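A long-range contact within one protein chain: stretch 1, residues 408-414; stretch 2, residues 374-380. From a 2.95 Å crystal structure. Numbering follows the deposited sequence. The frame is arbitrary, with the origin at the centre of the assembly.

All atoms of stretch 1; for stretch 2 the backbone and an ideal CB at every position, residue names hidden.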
ATOM      1  N   LEU A 408      63.389  -9.576  -1.033  1.00 73.39           N
ATOM      2  CA  LEU A 408      61.947  -9.801  -1.031  1.00 72.06           C
ATOM      3  C   LEU A 408      61.188  -8.668  -0.357  1.00 72.18           C
ATOM      4  O   LEU A 408      60.113  -8.278  -0.811  1.00 71.68           O
ATOM      5  CB  LEU A 408      61.604 -11.135  -0.364  1.00 70.89           C
ATOM      6  CG  LEU A 408      62.049 -12.381  -1.132  1.00 70.51           C
ATOM      7  CD1 LEU A 408      61.535 -13.638  -0.465  1.00 69.34           C
ATOM      8  CD2 LEU A 408      61.581 -12.313  -2.576  1.00 70.33           C
ATOM      9  N   HIS A 409      61.741  -8.140   0.728  1.00 82.27           N
ATOM     10  CA  HIS A 409      61.093  -7.030   1.417  1.00 82.23           C
ATOM     11  C   HIS A 409      61.106  -5.770   0.561  1.00 85.46           C
ATOM     12  O   HIS A 409      60.213  -4.931   0.668  1.00 85.29           O
ATOM     13  CB  HIS A 409      61.730  -6.772   2.784  1.00 82.89           C
ATOM     14  CG  HIS A 409      61.188  -7.647   3.874  1.00 82.45           C
ATOM     15  ND1 HIS A 409      59.855  -7.672   4.211  1.00 81.63           N
ATOM     16  CD2 HIS A 409      61.806  -8.525   4.702  1.00 83.10           C
ATOM     17  CE1 HIS A 409      59.669  -8.530   5.201  1.00 81.90           C
ATOM     18  NE2 HIS A 409      60.835  -9.059   5.515  1.00 82.86           N
ATOM     19  N   TYR A 410      62.110  -5.646  -0.300  1.00 90.24           N
ATOM     20  CA  TYR A 410      62.186  -4.494  -1.186  1.00 91.70           C
ATOM     21  C   TYR A 410      61.230  -4.626  -2.370  1.00 91.86           C
ATOM     22  O   TYR A 410      60.740  -3.622  -2.888  1.00 92.87           O
ATOM     23  CB  TYR A 410      63.615  -4.245  -1.667  1.00 93.48           C
ATOM     24  CG  TYR A 410      63.757  -2.929  -2.397  1.00 95.45           C
ATOM     25  CD1 TYR A 410      63.501  -1.726  -1.748  1.00 95.60           C
ATOM     26  CD2 TYR A 410      64.130  -2.887  -3.732  1.00 97.48           C
ATOM     27  CE1 TYR A 410      63.616  -0.519  -2.407  1.00 97.59           C
ATOM     28  CE2 TYR A 410      64.250  -1.683  -4.401  1.00 99.79           C
ATOM     29  CZ  TYR A 410      63.993  -0.504  -3.733  1.00 99.76           C
ATOM     30  OH  TYR A 410      64.111   0.695  -4.395  1.00102.25           O
ATOM     31  N   GLN A 411      60.968  -5.859  -2.796  1.00 94.80           N
ATOM     32  CA  GLN A 411      59.967  -6.103  -3.834  1.00 94.98           C
ATOM     33  C   GLN A 411      58.579  -5.738  -3.319  1.00 93.67           C
ATOM     34  O   GLN A 411      57.795  -5.104  -4.020  1.00 94.49           O
ATOM     35  CB  GLN A 411      59.982  -7.563  -4.292  1.00 94.34           C
ATOM     36  CG  GLN A 411      61.058  -7.908  -5.311  1.00 96.26           C
ATOM     37  CD  GLN A 411      60.947  -9.344  -5.803  1.00 95.65           C
ATOM     38  OE1 GLN A 411      59.898  -9.979  -5.666  1.00 94.15           O
ATOM     39  NE2 GLN A 411      62.031  -9.865  -6.370  1.00 96.93           N
ATOM     40  N   GLU A 412      58.286  -6.143  -2.089  1.00 95.49           N
ATOM     41  CA  GLU A 412      57.003  -5.838  -1.469  1.00 94.36           C
ATOM     42  C   GLU A 412      56.790  -4.337  -1.341  1.00 95.29           C
ATOM     43  O   GLU A 412      55.681  -3.842  -1.534  1.00 95.17           O
ATOM     44  CB  GLU A 412      56.901  -6.493  -0.093  1.00 93.08           C
ATOM     45  CG  GLU A 412      56.204  -7.833  -0.112  1.00 91.84           C
ATOM     46  CD  GLU A 412      54.724  -7.706  -0.410  1.00 91.15           C
ATOM     47  OE1 GLU A 412      54.086  -6.797   0.168  1.00 91.14           O
ATOM     48  OE2 GLU A 412      54.202  -8.510  -1.218  1.00 90.75           O
ATOM     49  N   PHE A 413      57.856  -3.615  -1.009  1.00 84.32           N
ATOM     50  CA  PHE A 413      57.774  -2.166  -0.882  1.00 85.37           C
ATOM     51  C   PHE A 413      57.473  -1.525  -2.230  1.00 87.03           C
ATOM     52  O   PHE A 413      56.504  -0.781  -2.367  1.00 87.31           O
ATOM     53  CB  PHE A 413      59.065  -1.588  -0.307  1.00 86.28           C
ATOM     54  CG  PHE A 413      59.112  -0.089  -0.328  1.00 87.65           C
ATOM     55  CD1 PHE A 413      58.638   0.647   0.743  1.00 87.21           C
ATOM     56  CD2 PHE A 413      59.618   0.585  -1.426  1.00 90.01           C
ATOM     57  CE1 PHE A 413      58.674   2.027   0.722  1.00 88.83           C
ATOM     58  CE2 PHE A 413      59.658   1.967  -1.454  1.00 92.09           C
ATOM     59  CZ  PHE A 413      59.185   2.689  -0.379  1.00 91.36           C
ATOM     60  N   ILE A 414      58.315  -1.810  -3.220  1.00 82.61           N
ATOM     61  CA  ILE A 414      58.092  -1.332  -4.578  1.00 84.92           C
ATOM     62  C   ILE A 414      56.652  -1.582  -5.015  1.00 84.41           C
ATOM     63  O   ILE A 414      56.034  -0.740  -5.661  1.00 86.07           O
ATOM     64  CB  ILE A 414      59.036  -2.018  -5.576  1.00 86.53           C
ATOM     65  CG1 ILE A 414      60.421  -1.376  -5.524  1.00 88.17           C
ATOM     66  CG2 ILE A 414      58.471  -1.941  -6.986  1.00 88.91           C
ATOM     67  CD1 ILE A 414      61.381  -1.921  -6.556  1.00 90.29           C
ATOM     68  N   UNK A 374      59.757  -0.171   6.821  1.00105.67           N
ATOM     69  CA  UNK A 374      60.429  -0.506   8.071  1.00106.92           C
ATOM     70  C   UNK A 374      61.144  -1.852   8.014  1.00106.83           C
ATOM     71  O   UNK A 374      62.312  -1.956   8.382  1.00108.02           O
ATOM     72  CB  UNK A 374      59.416  -0.512   9.218  1.00106.92           C
ATOM     73  N   UNK A 375      60.442  -2.880   7.547  1.00 87.43           N
ATOM     74  CA  UNK A 375      61.044  -4.200   7.391  1.00 85.00           C
ATOM     75  C   UNK A 375      62.310  -4.117   6.544  1.00 87.49           C
ATOM     76  O   UNK A 375      63.275  -4.841   6.783  1.00 85.91           O
ATOM     77  CB  UNK A 375      60.046  -5.173   6.760  1.00 85.00           C
ATOM     78  N   UNK A 376      62.297  -3.225   5.558  1.00 82.32           N
ATOM     79  CA  UNK A 376      63.450  -3.010   4.690  1.00 83.19           C
ATOM     80  C   UNK A 376      64.617  -2.344   5.411  1.00 84.81           C
ATOM     81  O   UNK A 376      65.776  -2.671   5.162  1.00 85.51           O
ATOM     82  CB  UNK A 376      63.040  -2.159   3.486  1.00 83.19           C
ATOM     83  N   UNK A 377      64.311  -1.402   6.295  1.00107.10           N
ATOM     84  CA  UNK A 377      65.351  -0.680   7.016  1.00108.73           C
ATOM     85  C   UNK A 377      66.034  -1.562   8.063  1.00109.78           C
ATOM     86  O   UNK A 377      67.234  -1.438   8.300  1.00111.11           O
ATOM     87  CB  UNK A 377      64.758   0.562   7.685  1.00108.73           C
ATOM     88  N   UNK A 378      65.272  -2.455   8.687  1.00 88.09           N
ATOM     89  CA  UNK A 378      65.839  -3.381   9.659  1.00 89.53           C
ATOM     90  C   UNK A 378      66.883  -4.258   8.982  1.00 89.39           C
ATOM     91  O   UNK A 378      67.959  -4.496   9.528  1.00 91.10           O
ATOM     92  CB  UNK A 378      64.745  -4.239  10.297  1.00 89.53           C
ATOM     93  N   UNK A 379      66.558  -4.738   7.786  1.00105.24           N
ATOM     94  CA  UNK A 379      67.485  -5.562   7.019  1.00105.14           C
ATOM     95  C   UNK A 379      68.697  -4.762   6.542  1.00106.12           C
ATOM     96  O   UNK A 379      69.808  -5.291   6.467  1.00107.03           O
ATOM     97  CB  UNK A 379      66.765  -6.182   5.820  1.00105.14           C
ATOM     98  N   UNK A 380      68.479  -3.488   6.222  1.00 86.91           N
ATOM     99  CA  UNK A 380      69.559  -2.622   5.755  1.00 88.08           C
ATOM    100  C   UNK A 380      70.584  -2.380   6.863  1.00 89.85           C
ATOM    101  O   UNK A 380      71.785  -2.317   6.604  1.00 90.98           O
ATOM    102  CB  UNK A 380      68.995  -1.289   5.257  1.00 88.08           C
TER

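Both stretches are helical, and their axes approach to 8.9 Å with N-to-C directions at 151°, a roughly antiparallel pairing. The CA atoms nearest each other belong to His 409 and position 376, 5.7 Å apart, so the evidence should be sought around that pair.

Position 374 has helical angles (-63/-49), and its ideal CB finds nothing of stretch 1 within 5.5 Å. The contact sets no preference; any helix-compatible side chain would do. The residue is His 374, whose side chain makes no contact with stretch 1.

At position 375, CA-to-CB points toward stretch 1, and the ideal CB lies 3.6 Å from ND1 of His 409, over the imidazole. A CB carrying hydrogens suits that face, and many residues supply one, from alanine to a long or aromatic side chain able to turn outward past the ring. The deposited residue is Tyr 375. Its CB sits 3.8 Å from the His 409 ring centroid, 20° off the ring normal, a CH-pi contact. With chi1 at -77° (m), the end of the side chain leads away; the two rings remain an oblique pair, centroids 5.2 Å apart and planes at 41°.

Position 376 points sideways, yet its ideal CB is 4.8 Å from CB of His 409 and 5.2 Å from N of Tyr 410. The close backbones favour a compact side chain: alanine, serine or cysteine would all be reasonable. Cys 376 is found, with chi1 at -83° (m). This rotamer carries SG to 3.2 Å from O of His 409 and 3.5 Å from N of Tyr 410, close packing against the backbone with no hydrogen bond assigned. SG also lies 4.2 Å from CB of Tyr 410 and 4.3 Å from CB of Phe 413, apolar contacts that connect one small side chain to successive turns of the opposing helix.

Positions 377 and 378 are out of reach, leaving identity open here. They are Met 377 and Ile 378, neither touching stretch 1.

Position 379 points toward stretch 1, but no atom there lies within 5.5 Å of its ideal CB, so contact requires extension. The imidazole of His 409 is the nearby polar group, making an acidic, amide or other polar side chain plausible. The residue is Asp 379; its OD2 comes to 3.5 Å from CD2 of His 409, a contact with a ring carbon rather than a hydrogen bond.

Position 380 points sideways into space unoccupied by stretch 1, which tolerates many residues. Ile 380 comes nearer at its end but makes no contact.

Stretch 2, residues 374-380: HYCMIDI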
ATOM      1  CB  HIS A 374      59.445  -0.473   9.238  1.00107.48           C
ATOM      2  CG  HIS A 374      59.263   0.889   9.830  1.00108.60           C
ATOM      3  ND1 HIS A 374      58.026   1.482   9.965  1.00108.29           N
ATOM      4  CD2 HIS A 374      60.161   1.775  10.320  1.00110.08           C
ATOM      5  CE1 HIS A 374      58.169   2.674  10.516  1.00109.55           C
ATOM      6  NE2 HIS A 374      59.455   2.877  10.741  1.00110.64           N
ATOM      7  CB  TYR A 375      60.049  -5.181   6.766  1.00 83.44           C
ATOM      8  CG  TYR A 375      59.000  -5.699   7.725  1.00 83.59           C
ATOM      9  CD1 TYR A 375      59.281  -5.852   9.079  1.00 85.49           C
ATOM     10  CD2 TYR A 375      57.729  -6.043   7.277  1.00 82.21           C
ATOM     11  CE1 TYR A 375      58.323  -6.330   9.962  1.00 86.18           C
ATOM     12  CE2 TYR A 375      56.763  -6.521   8.149  1.00 82.57           C
ATOM     13  CZ  TYR A 375      57.064  -6.664   9.490  1.00 84.65           C
ATOM     14  OH  TYR A 375      56.104  -7.138  10.357  1.00 85.53           O
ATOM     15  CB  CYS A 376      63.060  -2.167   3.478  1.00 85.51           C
ATOM     16  SG  CYS A 376      62.321  -3.101   2.132  1.00 84.46           S
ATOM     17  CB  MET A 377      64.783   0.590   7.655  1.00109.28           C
ATOM     18  CG  MET A 377      64.061   1.505   6.670  1.00108.59           C
ATOM     19  SD  MET A 377      65.121   2.146   5.358  1.00109.43           S
ATOM     20  CE  MET A 377      65.958   3.473   6.221  1.00111.17           C
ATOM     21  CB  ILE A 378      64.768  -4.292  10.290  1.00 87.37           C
ATOM     22  CG1 ILE A 378      63.604  -3.463  10.850  1.00 87.42           C
ATOM     23  CG2 ILE A 378      65.388  -5.175  11.367  1.00 89.59           C
ATOM     24  CD1 ILE A 378      64.004  -2.465  11.912  1.00 89.63           C
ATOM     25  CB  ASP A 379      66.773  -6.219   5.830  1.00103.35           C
ATOM     26  CG  ASP A 379      66.168  -7.569   6.182  1.00102.73           C
ATOM     27  OD1 ASP A 379      66.641  -8.203   7.151  1.00104.01           O
ATOM     28  OD2 ASP A 379      65.227  -8.001   5.481  1.00101.23           O
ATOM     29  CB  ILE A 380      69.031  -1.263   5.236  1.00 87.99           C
ATOM     30  CG1 ILE A 380      68.025  -1.464   4.099  1.00 86.69           C
ATOM     31  CG2 ILE A 380      70.182  -0.386   4.765  1.00 89.53           C
ATOM     32  CD1 ILE A 380      68.631  -1.961   2.813  1.00 87.04           C
TER
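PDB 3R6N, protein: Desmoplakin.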